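Local coordinates for protein beta-galactosidase/beta-glucuronidase (Faecalibacterium prausnitzii L2-6, PDB 6MVF) that binds flavin mononucleotide and probably hydrolyses beta-glucuronides, as a family 2 glycoside hydrolase of a gut bacterium, at residues Tyr386-Ser397 against Cys420-Ile431. Numbering follows the deposited sequence.
With FMN (flavin mononucleotide), chain G.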
# COMPACT_ATOMS: atom_id res chain seq x y z
N TYR A 386 -19.83 16.10 -19.22
CA TYR A 386 -21.22 16.32 -18.84
C TYR A 386 -21.55 15.77 -17.45
O TYR A 386 -22.42 16.32 -16.77
CB TYR A 386 -22.15 15.69 -19.88
CG TYR A 386 -23.61 15.97 -19.59
CD1 TYR A 386 -24.38 15.06 -18.88
CD2 TYR A 386 -24.20 17.16 -20.01
CE1 TYR A 386 -25.72 15.33 -18.61
CE2 TYR A 386 -25.52 17.43 -19.75
CZ TYR A 386 -26.28 16.51 -19.05
OH TYR A 386 -27.61 16.78 -18.80
N ASN A 387 -20.89 14.69 -17.00
CA ASN A 387 -21.32 14.07 -15.76
C ASN A 387 -20.68 14.65 -14.50
O ASN A 387 -21.11 14.30 -13.40
CB ASN A 387 -21.08 12.57 -15.82
CG ASN A 387 -21.87 11.92 -16.93
OD1 ASN A 387 -22.99 12.37 -17.27
ND2 ASN A 387 -21.29 10.88 -17.55
N HIS A 388 -19.71 15.56 -14.63
CA HIS A 388 -19.02 16.13 -13.47
C HIS A 388 -19.92 17.08 -12.69
O HIS A 388 -20.31 18.12 -13.22
CB HIS A 388 -17.79 16.88 -13.93
CG HIS A 388 -16.75 16.01 -14.56
ND1 HIS A 388 -16.00 15.11 -13.83
CD2 HIS A 388 -16.31 15.94 -15.83
CE1 HIS A 388 -15.14 14.51 -14.64
NE2 HIS A 388 -15.32 14.99 -15.86
N PRO A 389 -20.26 16.78 -11.42
CA PRO A 389 -21.09 17.73 -10.66
C PRO A 389 -20.37 19.03 -10.34
O PRO A 389 -21.04 20.05 -10.10
CB PRO A 389 -21.46 16.96 -9.39
CG PRO A 389 -20.37 15.94 -9.22
CD PRO A 389 -19.95 15.57 -10.63
N SER A 390 -19.03 19.03 -10.35
CA SER A 390 -18.31 20.24 -9.99
C SER A 390 -18.46 21.32 -11.06
O SER A 390 -18.34 22.51 -10.76
CB SER A 390 -16.83 19.93 -9.73
OG SER A 390 -16.15 19.55 -10.94
N ILE A 391 -18.71 20.94 -12.31
CA ILE A 391 -18.81 21.92 -13.38
C ILE A 391 -20.18 22.58 -13.32
O ILE A 391 -21.21 21.93 -13.48
CB ILE A 391 -18.56 21.28 -14.76
CG1 ILE A 391 -17.15 20.66 -14.79
CG2 ILE A 391 -18.76 22.32 -15.88
CD1 ILE A 391 -16.74 20.04 -16.11
N LEU A 392 -20.19 23.89 -13.06
CA LEU A 392 -21.44 24.65 -13.02
C LEU A 392 -21.61 25.63 -14.17
O LEU A 392 -22.74 25.92 -14.56
CB LEU A 392 -21.56 25.40 -11.69
CG LEU A 392 -21.33 24.63 -10.38
CD1 LEU A 392 -21.81 25.48 -9.23
CD2 LEU A 392 -22.02 23.28 -10.39
N PHE A 393 -20.51 26.10 -14.77
CA PHE A 393 -20.54 27.10 -15.82
C PHE A 393 -19.68 26.67 -17.00
O PHE A 393 -18.54 26.23 -16.82
CB PHE A 393 -20.06 28.43 -15.26
CG PHE A 393 -20.61 28.75 -13.90
CD1 PHE A 393 -21.79 29.48 -13.77
CD2 PHE A 393 -19.93 28.36 -12.76
CE1 PHE A 393 -22.31 29.79 -12.51
CE2 PHE A 393 -20.43 28.67 -11.51
CZ PHE A 393 -21.63 29.39 -11.38
N TRP A 394 -20.23 26.78 -18.20
CA TRP A 394 -19.48 26.64 -19.44
C TRP A 394 -19.12 28.04 -19.93
O TRP A 394 -20.01 28.89 -20.08
CB TRP A 394 -20.28 25.91 -20.52
CG TRP A 394 -20.80 24.52 -20.21
CD1 TRP A 394 -22.11 24.11 -20.21
CD2 TRP A 394 -20.02 23.35 -19.90
NE1 TRP A 394 -22.20 22.78 -19.91
CE2 TRP A 394 -20.94 22.28 -19.71
CE3 TRP A 394 -18.65 23.11 -19.75
CZ2 TRP A 394 -20.52 20.97 -19.37
CZ3 TRP A 394 -18.23 21.80 -19.42
CH2 TRP A 394 -19.17 20.75 -19.24
N GLY A 395 -17.84 28.28 -20.19
CA GLY A 395 -17.38 29.56 -20.72
C GLY A 395 -17.13 29.46 -22.22
O GLY A 395 -16.51 28.51 -22.69
N ILE A 396 -17.61 30.46 -22.97
CA ILE A 396 -17.57 30.35 -24.43
C ILE A 396 -16.44 31.15 -25.09
O ILE A 396 -16.10 30.86 -26.24
CB ILE A 396 -18.93 30.72 -25.07
CG1 ILE A 396 -19.30 32.18 -24.81
CG2 ILE A 396 -20.06 29.77 -24.59
CD1 ILE A 396 -20.45 32.65 -25.68
N SER A 397 -15.84 32.13 -24.39
CA SER A 397 -14.66 32.83 -24.91
C SER A 397 -13.98 33.61 -23.80
O SER A 397 -14.60 33.95 -22.78
CB SER A 397 -15.01 33.79 -26.07
OG SER A 397 -15.79 34.89 -25.63
N CYS A 420 -24.53 25.22 -26.30
CA CYS A 420 -24.48 24.84 -24.89
C CYS A 420 -25.88 24.53 -24.35
O CYS A 420 -26.03 23.64 -23.50
CB CYS A 420 -23.84 25.95 -24.05
SG CYS A 420 -22.09 26.32 -24.34
N LYS A 421 -26.91 25.24 -24.83
CA LYS A 421 -28.27 25.00 -24.34
C LYS A 421 -28.94 23.82 -25.05
O LYS A 421 -29.77 23.13 -24.46
CB LYS A 421 -29.12 26.26 -24.49
CG LYS A 421 -28.60 27.42 -23.66
CD LYS A 421 -28.50 27.03 -22.19
CE LYS A 421 -28.10 28.21 -21.32
NZ LYS A 421 -28.24 27.91 -19.88
N GLU A 422 -28.59 23.58 -26.31
CA GLU A 422 -28.97 22.35 -26.98
C GLU A 422 -28.35 21.14 -26.29
O GLU A 422 -29.05 20.16 -25.99
CB GLU A 422 -28.54 22.42 -28.45
CG GLU A 422 -29.67 22.14 -29.45
CD GLU A 422 -29.52 22.92 -30.76
OE1 GLU A 422 -28.40 22.95 -31.31
OE2 GLU A 422 -30.52 23.53 -31.22
N LEU A 423 -27.04 21.18 -26.03
CA LEU A 423 -26.38 20.01 -25.47
C LEU A 423 -26.63 19.85 -23.99
O LEU A 423 -26.70 18.71 -23.49
CB LEU A 423 -24.88 20.06 -25.72
CG LEU A 423 -24.41 19.87 -27.16
CD1 LEU A 423 -22.91 19.94 -27.19
CD2 LEU A 423 -24.88 18.55 -27.68
N ASP A 424 -26.77 20.94 -23.25
CA ASP A 424 -26.80 20.87 -21.79
C ASP A 424 -27.56 22.06 -21.24
O ASP A 424 -26.98 23.10 -20.89
CB ASP A 424 -25.39 20.81 -21.21
CG ASP A 424 -25.38 20.81 -19.70
OD1 ASP A 424 -26.44 20.54 -19.08
OD2 ASP A 424 -24.30 21.07 -19.11
N PRO A 425 -28.88 21.95 -21.13
CA PRO A 425 -29.65 23.04 -20.52
C PRO A 425 -29.53 23.12 -19.01
O PRO A 425 -30.03 24.08 -18.41
CB PRO A 425 -31.10 22.74 -20.96
CG PRO A 425 -31.11 21.25 -21.25
CD PRO A 425 -29.74 20.94 -21.79
N THR A 426 -28.88 22.14 -18.38
CA THR A 426 -28.76 22.10 -16.93
C THR A 426 -27.63 22.99 -16.41
O THR A 426 -27.41 23.01 -15.19
CB THR A 426 -28.52 20.66 -16.44
OG1 THR A 426 -27.14 20.32 -16.60
CG2 THR A 426 -29.36 19.64 -17.19
N ARG A 427 -26.89 23.68 -17.26
CA ARG A 427 -25.80 24.51 -16.79
C ARG A 427 -25.90 25.92 -17.36
O ARG A 427 -26.47 26.15 -18.43
CB ARG A 427 -24.43 23.89 -17.10
CG ARG A 427 -24.12 22.65 -16.26
CD ARG A 427 -22.76 22.07 -16.61
NE ARG A 427 -22.32 21.01 -15.70
CZ ARG A 427 -22.59 19.72 -15.85
NH1 ARG A 427 -23.31 19.30 -16.87
NH2 ARG A 427 -22.11 18.85 -14.97
N LEU A 428 -25.32 26.86 -16.62
CA LEU A 428 -25.23 28.26 -17.02
C LEU A 428 -24.07 28.48 -17.97
O LEU A 428 -23.01 27.86 -17.85
CB LEU A 428 -25.07 29.13 -15.78
CG LEU A 428 -26.23 28.98 -14.80
CD1 LEU A 428 -25.94 29.75 -13.54
CD2 LEU A 428 -27.56 29.43 -15.44
N THR A 429 -24.25 29.38 -18.93
CA THR A 429 -23.15 29.82 -19.78
C THR A 429 -22.58 31.13 -19.25
O THR A 429 -23.28 31.93 -18.61
CB THR A 429 -23.59 29.99 -21.24
OG1 THR A 429 -24.68 30.92 -21.32
CG2 THR A 429 -24.07 28.66 -21.80
N THR A 430 -21.28 31.33 -19.48
CA THR A 430 -20.55 32.50 -18.99
C THR A 430 -19.61 32.94 -20.10
O THR A 430 -19.45 32.27 -21.12
CB THR A 430 -19.77 32.21 -17.68
OG1 THR A 430 -19.30 33.44 -17.11
CG2 THR A 430 -18.56 31.29 -17.92
N ILE A 431 -18.96 34.09 -19.86
CA ILE A 431 -18.00 34.67 -20.79
C ILE A 431 -17.02 35.50 -19.98
O ILE A 431 -17.36 36.03 -18.92
CB ILE A 431 -18.72 35.49 -21.89
CG1 ILE A 431 -17.73 36.03 -22.93
CG2 ILE A 431 -19.60 36.63 -21.29
CD1 ILE A 431 -18.37 36.37 -24.22
N1 FMN G . -24.89 10.02 -29.10
C2 FMN G . -24.18 8.90 -29.28
O2 FMN G . -24.38 8.18 -30.26
N3 FMN G . -23.23 8.51 -28.46
C4 FMN G . -22.91 9.17 -27.40
O4 FMN G . -22.02 8.81 -26.64
C4A FMN G . -23.63 10.37 -27.13
N5 FMN G . -23.29 11.05 -26.06
C5A FMN G . -23.91 12.16 -25.75
C6 FMN G . -23.54 12.84 -24.62
C7 FMN G . -24.16 13.99 -24.28
C7M FMN G . -23.75 14.71 -23.06
C8 FMN G . -25.22 14.51 -25.13
C8M FMN G . -25.91 15.78 -24.77
C9 FMN G . -25.60 13.82 -26.26
C9A FMN G . -24.98 12.66 -26.61
N10 FMN G . -25.34 11.98 -27.77
C10 FMN G . -24.66 10.79 -28.05
C1' FMN G . -26.44 12.53 -28.54
C2' FMN G . -26.28 13.07 -29.94
O2' FMN G . -25.92 14.41 -29.69
C3' FMN G . -27.58 13.13 -30.71
O3' FMN G . -28.52 12.26 -30.11
C4' FMN G . -27.48 12.68 -32.15
O4' FMN G . -26.67 11.52 -32.14
C5' FMN G . -26.95 13.74 -33.11
O5' FMN G . -25.56 13.59 -33.34
P FMN G . -24.64 14.70 -34.00
O1P FMN G . -23.64 13.88 -34.70
O2P FMN G . -25.57 15.50 -34.87
O3P FMN G . -24.06 15.57 -32.93
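Arg427 reaches across to the backbone carbonyls of the 386-390 loop and of Ile391, where the strand begins. NE gives Ile391 O a nearly straight bond of 2.6 Å (167°), coming from above that carbonyl's plane, while NH1 and NH2 close end-on on Tyr386 O, both from the same face of its plane. NH2 also makes a weak bond to His388 O. The chain gets there because it is extended from CG to NE, and on the way its CD lies against the indole, 3.4 Å from Trp394 NE1. At the NH1 edge of the guanidinium, in its plane, sits Asp424: its OD2 takes Arg427 NH1 at 3.0 Å in a salt bridge and Trp394 NE1 at 2.8 Å, from opposite faces of the carboxylate. With an alanine here in place of Arg427, Asp424 would probably lose its positive mate and the carbonyls of Tyr386, His388 and Ile391 the donors that tie them together.

The two segments belong to one beta-alpha-beta unit of the TIM barrel: strand 391-398, helix 407-423, strand 428-433. The strands pair in parallel, with Trp394 N donating to Leu428 O at 3.0 Å and Thr430 N to Trp394 O at 2.8 Å; alongside them Phe393 CE1 packs on Leu428 CD1.

Further out, Asp424 OD1 is held by Thr426 N, an Asx turn just past the helix, and by Thr426 OG1. Tyr386, its ring 68° from the Asp424 carboxylate, bonds through OH to Thr186, and its CG lies 3.7 Å from FMN C7M, with Leu423 O near the other flavin methyl, C8M.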